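Local coordinates for protein CD180 antigen (Mus musculus, PDB 3T6Q) that may cooperate with MD-1 and TLR4 in the B-cell innate immune response to bacterial lipopolysaccharide and leads to NF-kappa-B activation, at residues N181-L186 against V203-N208; H166-E171 against N189-I194; N127-E132 against G149-K154. All coordinates share one frame; numbering follows the deposited sequence.

How the contacts relate
All three contacts join successive turns of the leucine-rich-repeat solenoid. Contact 3 comes first along the chain, in the loops before strands 133-135 and 157-159. Contacts 1 and 2 interlock, their segments following in the order 166-171, 181-186, 189-194 and 203-208. Contact 1 pairs strands 182-185 and 203-208 of the long strand ladder, whereas contact 2 holds the small parallel pair 167-168 and 193-194, farther from the centre of the chain. Their centres are about 15 Å apart, and CD1 of Leu-186 touches CD1 of Leu-168 at 4.1 Å. The centre of contact 3 lies about 17 Å from that of contact 1 and about 24 Å from that of contact 2. Neighbouring coils are thus joined at several points.

Contact 1: N181-L186 against V203-N208; sequences NLSLNL and VFQSLN. With GOL (glycerol), chain K.
Leu-184 and Leu-207 face each other on parallel strands 182-185 and 206-208, two rungs of the ladder that lines the concave surface of a leucine-rich-repeat solenoid. CB of Leu-184 rests on CD2 of Leu-207 at 3.7 Å, the side chains meeting at a slant. Both lie on the buried face with Leu-182 and Phe-204, where branched or aromatic hydrocarbon fills space and needs no polar partner. CD2 of Leu-207 sits over one face of the Phe-204 ring, toward its rim; C2 of a glycerol, probably from the crystallisation liquor, sits over the opposite face. O3 of this glycerol accepts from Leu-182 N at 3.1 Å and donates to Val-203 O at 2.7 Å.

The backbone of Leu-184 is gripped twice: its N donates to Ser-206 O (3.0 Å, 163° at the hydrogen), and its O accepts from Asn-208 N at 3.1 Å. Where the second chain turns a corner, Gln-205 N donates a hydrogen bond to Leu-182 O, 2.8 Å away, from above the carbonyl plane.

On the other face Asn-185 and Asn-208 run side by side, each with CG anti to its backbone N, and OD1 of Asn-185 lies 3.3 Å from CB of Asn-208. Asparagine suits these places because its amide can bind nearby backbone: the OD1 atoms accept from Asn-187 N and Gly-210 N respectively, while ND2 of Asn-185 donates to OD2 of Asp-159.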
# COMPACT_ATOMS: atom_id res chain seq x y z
N ASN A 181 21.23 6.33 -21.05
CA ASN A 181 20.03 6.18 -21.89
C ASN A 181 18.78 5.70 -21.10
O ASN A 181 18.03 4.87 -21.57
CB ASN A 181 20.31 5.18 -23.00
CG ASN A 181 19.90 5.70 -24.35
OD1 ASN A 181 20.31 6.79 -24.75
ND2 ASN A 181 19.11 4.91 -25.09
N LEU A 182 18.61 6.20 -19.89
CA LEU A 182 17.66 5.60 -18.99
C LEU A 182 16.23 6.15 -19.26
O LEU A 182 16.07 7.33 -19.62
CB LEU A 182 18.09 5.90 -17.56
CG LEU A 182 17.22 5.44 -16.39
CD1 LEU A 182 17.16 3.92 -16.30
CD2 LEU A 182 17.87 5.98 -15.15
N SER A 183 15.23 5.28 -19.07
CA SER A 183 13.82 5.68 -19.14
C SER A 183 13.31 5.57 -17.74
O SER A 183 13.40 4.51 -17.12
CB SER A 183 13.01 4.77 -20.05
OG SER A 183 13.45 4.90 -21.40
N LEU A 184 12.80 6.67 -17.22
CA LEU A 184 12.43 6.73 -15.83
C LEU A 184 10.93 7.09 -15.84
O LEU A 184 10.55 8.11 -16.39
CB LEU A 184 13.24 7.84 -15.18
CG LEU A 184 13.53 7.95 -13.69
CD1 LEU A 184 13.45 9.41 -13.23
CD2 LEU A 184 12.74 7.03 -12.75
N ASN A 185 10.07 6.21 -15.33
CA ASN A 185 8.62 6.47 -15.35
C ASN A 185 8.14 6.93 -13.97
O ASN A 185 8.16 6.15 -12.99
CB ASN A 185 7.85 5.22 -15.81
CG ASN A 185 6.35 5.48 -15.95
OD1 ASN A 185 5.90 6.62 -15.79
ND2 ASN A 185 5.57 4.43 -16.15
N LEU A 186 7.73 8.20 -13.88
CA LEU A 186 7.12 8.73 -12.66
C LEU A 186 5.61 9.06 -12.81
O LEU A 186 5.06 9.83 -12.01
CB LEU A 186 7.86 9.97 -12.15
CG LEU A 186 9.25 9.62 -11.61
CD1 LEU A 186 10.16 10.85 -11.55
CD2 LEU A 186 9.11 8.99 -10.22
N VAL A 203 20.92 13.13 -19.00
CA VAL A 203 20.55 12.66 -20.34
C VAL A 203 19.63 11.42 -20.21
O VAL A 203 20.07 10.36 -19.75
CB VAL A 203 21.79 12.33 -21.21
CG1 VAL A 203 21.38 11.76 -22.56
CG2 VAL A 203 22.67 13.57 -21.39
N PHE A 204 18.36 11.58 -20.59
CA PHE A 204 17.35 10.49 -20.50
C PHE A 204 16.83 10.10 -21.85
O PHE A 204 16.76 10.94 -22.76
CB PHE A 204 16.16 10.94 -19.66
CG PHE A 204 16.45 10.95 -18.21
CD1 PHE A 204 16.24 9.80 -17.44
CD2 PHE A 204 17.00 12.08 -17.61
CE1 PHE A 204 16.56 9.81 -16.08
CE2 PHE A 204 17.32 12.09 -16.26
CZ PHE A 204 17.10 10.95 -15.50
N GLN A 205 16.48 8.83 -21.99
CA GLN A 205 15.69 8.38 -23.12
C GLN A 205 14.24 8.85 -22.94
O GLN A 205 13.74 9.61 -23.76
CB GLN A 205 15.81 6.86 -23.28
CG GLN A 205 14.76 6.20 -24.15
CD GLN A 205 14.60 6.82 -25.53
OE1 GLN A 205 13.48 7.12 -25.96
NE2 GLN A 205 15.71 7.02 -26.23
N SER A 206 13.56 8.40 -21.89
CA SER A 206 12.15 8.83 -21.62
C SER A 206 12.04 9.29 -20.21
O SER A 206 12.70 8.75 -19.34
CB SER A 206 11.14 7.68 -21.80
OG SER A 206 11.06 7.29 -23.14
N LEU A 207 11.23 10.32 -19.97
CA LEU A 207 10.90 10.72 -18.62
C LEU A 207 9.39 10.88 -18.69
O LEU A 207 8.90 11.61 -19.57
CB LEU A 207 11.48 12.08 -18.25
CG LEU A 207 12.88 12.23 -17.67
CD1 LEU A 207 13.17 13.68 -17.36
CD2 LEU A 207 13.00 11.36 -16.42
N ASN A 208 8.68 10.20 -17.80
CA ASN A 208 7.19 10.29 -17.79
C ASN A 208 6.77 10.88 -16.44
O ASN A 208 7.11 10.32 -15.39
CB ASN A 208 6.62 8.87 -18.08
CG ASN A 208 5.10 8.84 -18.21
OD1 ASN A 208 4.41 9.50 -17.43
ND2 ASN A 208 4.59 8.09 -19.17
C1 GOL K . 21.93 10.35 -15.80
O1 GOL K . 22.01 11.29 -16.87
C2 GOL K . 20.70 9.55 -16.14
O2 GOL K . 20.13 9.12 -14.92
C3 GOL K . 21.10 8.35 -16.99
O3 GOL K . 20.27 8.22 -18.17
O HOH W 1 22.55 8.77 -20.73

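Contact 2: H166-E171 against N189-I194; sequences HYLSKE and NDIAGI
His-166 and Ala-192 open the tight part of this contact: the carbonyl O of His-166 accepts from Ala-192 N at 2.8 Å. Two residues on, Leu-168 N donates to Gly-193 O at 3.3 Å, so that Tyr-167 pairs with Gly-193 and Leu-168 with Ile-194 in a short parallel ladder. Tyr-167 has its CG anti to the backbone N (chi1 -167°), and its ring lies obliquely beside the neighbouring strand, CD1 3.2 Å from Gly-193 O. Glycine suits that place, since a CB there would crowd the ring.

Other parts are looser. Gly-193 N adds just a weak second bond to His-166 O, and the aliphatic side chains meet at longer range: Leu-168 and Ile-194 run alongside each other, CD1 of the first 4.2 Å from CG1 of the second, and CD1 of Ile-191 approaches CG of Leu-168 at 4.3 Å. Leu-168 and Ile-191 suit the buried interior, with Ile-194 at its margin, while Tyr-167 is exposed to solvent. The ring of His-166 meets that of His-166 of a second subunit, nearly parallel to it; Ala-192 also packs on that neighbouring histidine.

Past the ladder, Ser-169 is the N-cap of helix 170-174, and its own N bonds to Asp-172. A two-rung parallel pair away from the concave strand ladder, joining successive turns, is an outer-side element of the leucine-rich-repeat solenoid.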
# COMPACT_ATOMS: atom_id res chain seq x y z
N HIS A 166 7.28 12.72 -4.07
CA HIS A 166 6.87 14.10 -4.21
C HIS A 166 8.00 15.07 -4.45
O HIS A 166 7.75 16.27 -4.64
CB HIS A 166 6.00 14.54 -3.03
CG HIS A 166 6.71 14.55 -1.68
ND1 HIS A 166 6.86 13.44 -0.91
CD2 HIS A 166 7.27 15.62 -0.94
CE1 HIS A 166 7.50 13.76 0.24
NE2 HIS A 166 7.75 15.10 0.22
N TYR A 167 9.23 14.57 -4.43
CA TYR A 167 10.42 15.40 -4.50
C TYR A 167 11.58 14.64 -5.13
O TYR A 167 11.79 13.47 -4.84
CB TYR A 167 10.84 15.89 -3.10
CG TYR A 167 11.87 16.99 -3.13
CD1 TYR A 167 11.50 18.32 -3.41
CD2 TYR A 167 13.22 16.72 -2.87
CE1 TYR A 167 12.44 19.34 -3.43
CE2 TYR A 167 14.16 17.74 -2.88
CZ TYR A 167 13.77 19.03 -3.16
OH TYR A 167 14.72 20.02 -3.16
N LEU A 168 12.34 15.33 -5.97
CA LEU A 168 13.53 14.75 -6.57
C LEU A 168 14.72 15.63 -6.18
O LEU A 168 14.75 16.84 -6.47
CB LEU A 168 13.37 14.67 -8.08
CG LEU A 168 12.17 13.91 -8.70
CD1 LEU A 168 12.12 14.16 -10.21
CD2 LEU A 168 12.34 12.43 -8.47
N SER A 169 15.70 15.04 -5.49
CA SER A 169 16.81 15.87 -4.97
C SER A 169 18.03 15.60 -5.83
O SER A 169 18.04 14.63 -6.59
CB SER A 169 17.11 15.52 -3.51
OG SER A 169 17.69 14.21 -3.48
N LYS A 170 19.08 16.42 -5.67
CA LYS A 170 20.38 16.13 -6.29
C LYS A 170 20.91 14.75 -5.95
O LYS A 170 21.37 14.00 -6.82
CB LYS A 170 21.41 17.16 -5.79
CG LYS A 170 21.37 18.51 -6.47
CD LYS A 170 22.43 19.42 -5.85
CE LYS A 170 22.85 20.52 -6.80
NZ LYS A 170 24.01 21.25 -6.22
N GLU A 171 20.84 14.40 -4.67
CA GLU A 171 21.30 13.09 -4.19
C GLU A 171 20.57 11.94 -4.85
O GLU A 171 21.20 10.97 -5.30
CB GLU A 171 21.08 13.02 -2.69
CG GLU A 171 22.16 12.27 -1.95
CD GLU A 171 22.39 12.85 -0.57
OE1 GLU A 171 21.45 12.77 0.26
OE2 GLU A 171 23.50 13.37 -0.32
N ASN A 189 2.88 10.06 -9.89
CA ASN A 189 3.51 10.58 -8.68
C ASN A 189 3.38 12.10 -8.70
O ASN A 189 3.80 12.76 -9.66
CB ASN A 189 5.01 10.23 -8.66
CG ASN A 189 5.26 8.74 -8.39
OD1 ASN A 189 5.39 8.33 -7.23
ND2 ASN A 189 5.26 7.93 -9.43
N ASP A 190 2.87 12.68 -7.64
CA ASP A 190 2.65 14.10 -7.64
C ASP A 190 3.92 14.84 -7.20
O ASP A 190 4.17 15.04 -6.01
CB ASP A 190 1.44 14.49 -6.80
CG ASP A 190 1.03 15.95 -7.01
OD1 ASP A 190 1.26 16.51 -8.14
OD2 ASP A 190 0.50 16.52 -6.05
N ILE A 191 4.73 15.23 -8.18
CA ILE A 191 5.99 15.91 -7.91
C ILE A 191 5.70 17.36 -7.57
O ILE A 191 5.16 18.09 -8.39
CB ILE A 191 6.98 15.83 -9.09
CG1 ILE A 191 7.11 14.40 -9.60
CG2 ILE A 191 8.35 16.40 -8.70
CD1 ILE A 191 7.91 13.47 -8.71
N ALA A 192 6.01 17.75 -6.34
CA ALA A 192 5.82 19.12 -5.88
C ALA A 192 7.11 19.95 -5.88
O ALA A 192 7.03 21.16 -5.85
CB ALA A 192 5.15 19.17 -4.51
N GLY A 193 8.28 19.32 -5.98
CA GLY A 193 9.53 20.10 -6.06
C GLY A 193 10.64 19.28 -6.64
O GLY A 193 10.66 18.06 -6.52
N ILE A 194 11.60 19.96 -7.27
CA ILE A 194 12.81 19.36 -7.79
C ILE A 194 13.97 20.29 -7.34
O ILE A 194 13.89 21.52 -7.48
CB ILE A 194 12.78 19.25 -9.34
CG1 ILE A 194 11.63 18.29 -9.78
CG2 ILE A 194 14.12 18.72 -9.88
CD1 ILE A 194 11.46 18.18 -11.28

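Contact 3: N127-E132 against G149-K154; sequences NQKTLE and GFPTEK
Gln-128 meets the second segment through its backbone: its O lies near the plane of the Phe-150 ring, at the edge, and 3.8 Å from CD of Pro-151. This carbonyl is buried among hydrocarbon with no hydrogen-bond partner. The amide of the same residue leads away and is satisfied, NE2 donating to the carbonyl oxygens of Leu-101 and Pro-104, which suits a long polar side chain in a buried place.

Lys-129 follows. Its aliphatic stem crosses the proline ring obliquely, CG 3.7 Å from CG of Pro-151, while the chain bends at chi2. Lysine serves well here, its stem giving methylenes to the proline at an exposed position. Thr-130 adds a lighter touch, its O lying 3.9 Å from CB of Lys-154. That CB also packs near Leu-131 O, while the bent chain leads its end away, as suits an exposed lysine.

Leu-131 carries the apolar heart of the contact. Its CD1 comes to 3.4 Å from CZ of Phe-150, arriving at the ring edge, and the two side chains cross at about a right angle. CG of Phe-150 is anti to the backbone N (chi1 166°). On the backbone side a water bridges the segments, donating to Leu-131 O at 2.6 Å and to Pro-151 O at 2.8 Å, and weakly accepting from Lys-154 N.

Glu-132 ends the walk with a CA-H...O contact to Lys-154 O, 3.5 Å from its CA and 156° at the hydrogen. Its carboxylate turns to another repeat, OE1 forming a salt bridge with Lys-108. The backbone of Glu-132 also bonds to Lys-108, Lys-156 and Val-157, placing this loop pair at the entry to parallel strands 133-135 and 157-159, with strand 109-111 on the other side of 133-135.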
# COMPACT_ATOMS: atom_id res chain seq x y z
N ASN A 127 23.46 -9.07 -5.91
CA ASN A 127 23.89 -10.12 -6.85
C ASN A 127 23.48 -9.89 -8.33
O ASN A 127 23.81 -10.70 -9.19
CB ASN A 127 23.34 -11.50 -6.43
CG ASN A 127 24.15 -12.14 -5.33
OD1 ASN A 127 25.38 -12.16 -5.39
ND2 ASN A 127 23.47 -12.68 -4.31
N GLN A 128 22.69 -8.85 -8.61
CA GLN A 128 22.15 -8.67 -9.96
C GLN A 128 22.97 -7.56 -10.62
O GLN A 128 22.62 -6.37 -10.56
CB GLN A 128 20.63 -8.32 -9.94
CG GLN A 128 19.75 -9.54 -9.94
CD GLN A 128 19.97 -10.35 -8.67
OE1 GLN A 128 19.84 -9.82 -7.57
NE2 GLN A 128 20.33 -11.61 -8.82
N LYS A 129 24.08 -7.96 -11.24
CA LYS A 129 25.01 -6.98 -11.81
C LYS A 129 24.68 -6.53 -13.24
O LYS A 129 25.25 -5.57 -13.72
CB LYS A 129 26.45 -7.51 -11.73
CG LYS A 129 27.22 -7.09 -10.49
CD LYS A 129 26.87 -7.93 -9.29
CE LYS A 129 27.78 -7.57 -8.12
NZ LYS A 129 29.17 -8.01 -8.38
N THR A 130 23.77 -7.25 -13.92
CA THR A 130 23.37 -6.92 -15.29
C THR A 130 21.87 -6.51 -15.41
O THR A 130 21.28 -6.63 -16.47
CB THR A 130 23.72 -8.05 -16.31
OG1 THR A 130 22.79 -9.14 -16.24
CG2 THR A 130 25.14 -8.57 -16.10
N LEU A 131 21.28 -6.02 -14.32
CA LEU A 131 19.84 -5.71 -14.31
C LEU A 131 19.54 -4.61 -15.35
O LEU A 131 20.19 -3.56 -15.32
CB LEU A 131 19.46 -5.15 -12.93
CG LEU A 131 18.15 -5.51 -12.22
CD1 LEU A 131 17.46 -4.27 -11.67
CD2 LEU A 131 17.20 -6.39 -12.99
N GLU A 132 18.53 -4.84 -16.19
CA GLU A 132 18.09 -3.89 -17.22
C GLU A 132 16.78 -3.14 -16.91
O GLU A 132 16.67 -1.98 -17.25
CB GLU A 132 17.89 -4.60 -18.54
CG GLU A 132 19.18 -5.19 -19.05
CD GLU A 132 19.05 -5.73 -20.46
OE1 GLU A 132 20.04 -6.31 -20.94
OE2 GLU A 132 17.97 -5.57 -21.07
N GLY A 149 25.65 0.51 -3.80
CA GLY A 149 26.12 -0.76 -4.35
C GLY A 149 25.06 -1.57 -5.08
O GLY A 149 25.06 -2.81 -5.03
N PHE A 150 24.15 -0.87 -5.75
CA PHE A 150 23.32 -1.51 -6.75
C PHE A 150 23.87 -1.10 -8.13
O PHE A 150 23.98 0.09 -8.41
CB PHE A 150 21.85 -1.13 -6.58
CG PHE A 150 21.01 -1.48 -7.77
CD1 PHE A 150 21.20 -2.71 -8.45
CD2 PHE A 150 20.04 -0.59 -8.24
CE1 PHE A 150 20.45 -3.02 -9.58
CE2 PHE A 150 19.27 -0.91 -9.36
CZ PHE A 150 19.49 -2.12 -10.03
N PRO A 151 24.27 -2.08 -8.97
CA PRO A 151 24.85 -1.64 -10.25
C PRO A 151 23.77 -1.09 -11.19
O PRO A 151 22.68 -1.65 -11.32
CB PRO A 151 25.54 -2.90 -10.81
CG PRO A 151 25.64 -3.84 -9.66
CD PRO A 151 24.43 -3.54 -8.80
N THR A 152 24.10 0.03 -11.80
CA THR A 152 23.14 0.79 -12.55
C THR A 152 23.60 0.78 -14.00
O THR A 152 22.91 1.29 -14.87
CB THR A 152 23.03 2.22 -11.99
OG1 THR A 152 24.29 2.87 -12.10
CG2 THR A 152 22.62 2.20 -10.51
N GLU A 153 24.75 0.16 -14.27
CA GLU A 153 25.40 0.28 -15.57
C GLU A 153 24.60 -0.25 -16.75
O GLU A 153 24.66 0.31 -17.84
CB GLU A 153 26.78 -0.39 -15.54
CG GLU A 153 27.48 -0.26 -14.19
CD GLU A 153 28.90 -0.80 -14.18
OE1 GLU A 153 29.19 -1.79 -14.89
OE2 GLU A 153 29.74 -0.22 -13.46
N LYS A 154 23.86 -1.35 -16.56
CA LYS A 154 23.04 -1.89 -17.63
C LYS A 154 21.54 -1.49 -17.46
O LYS A 154 20.71 -1.87 -18.26
CB LYS A 154 23.20 -3.42 -17.70
CG LYS A 154 24.68 -3.85 -17.92
CD LYS A 154 24.90 -4.22 -19.37
CE LYS A 154 25.95 -3.35 -20.03
NZ LYS A 154 27.34 -3.80 -19.75
O HOH W 2 22.10 -2.59 -13.89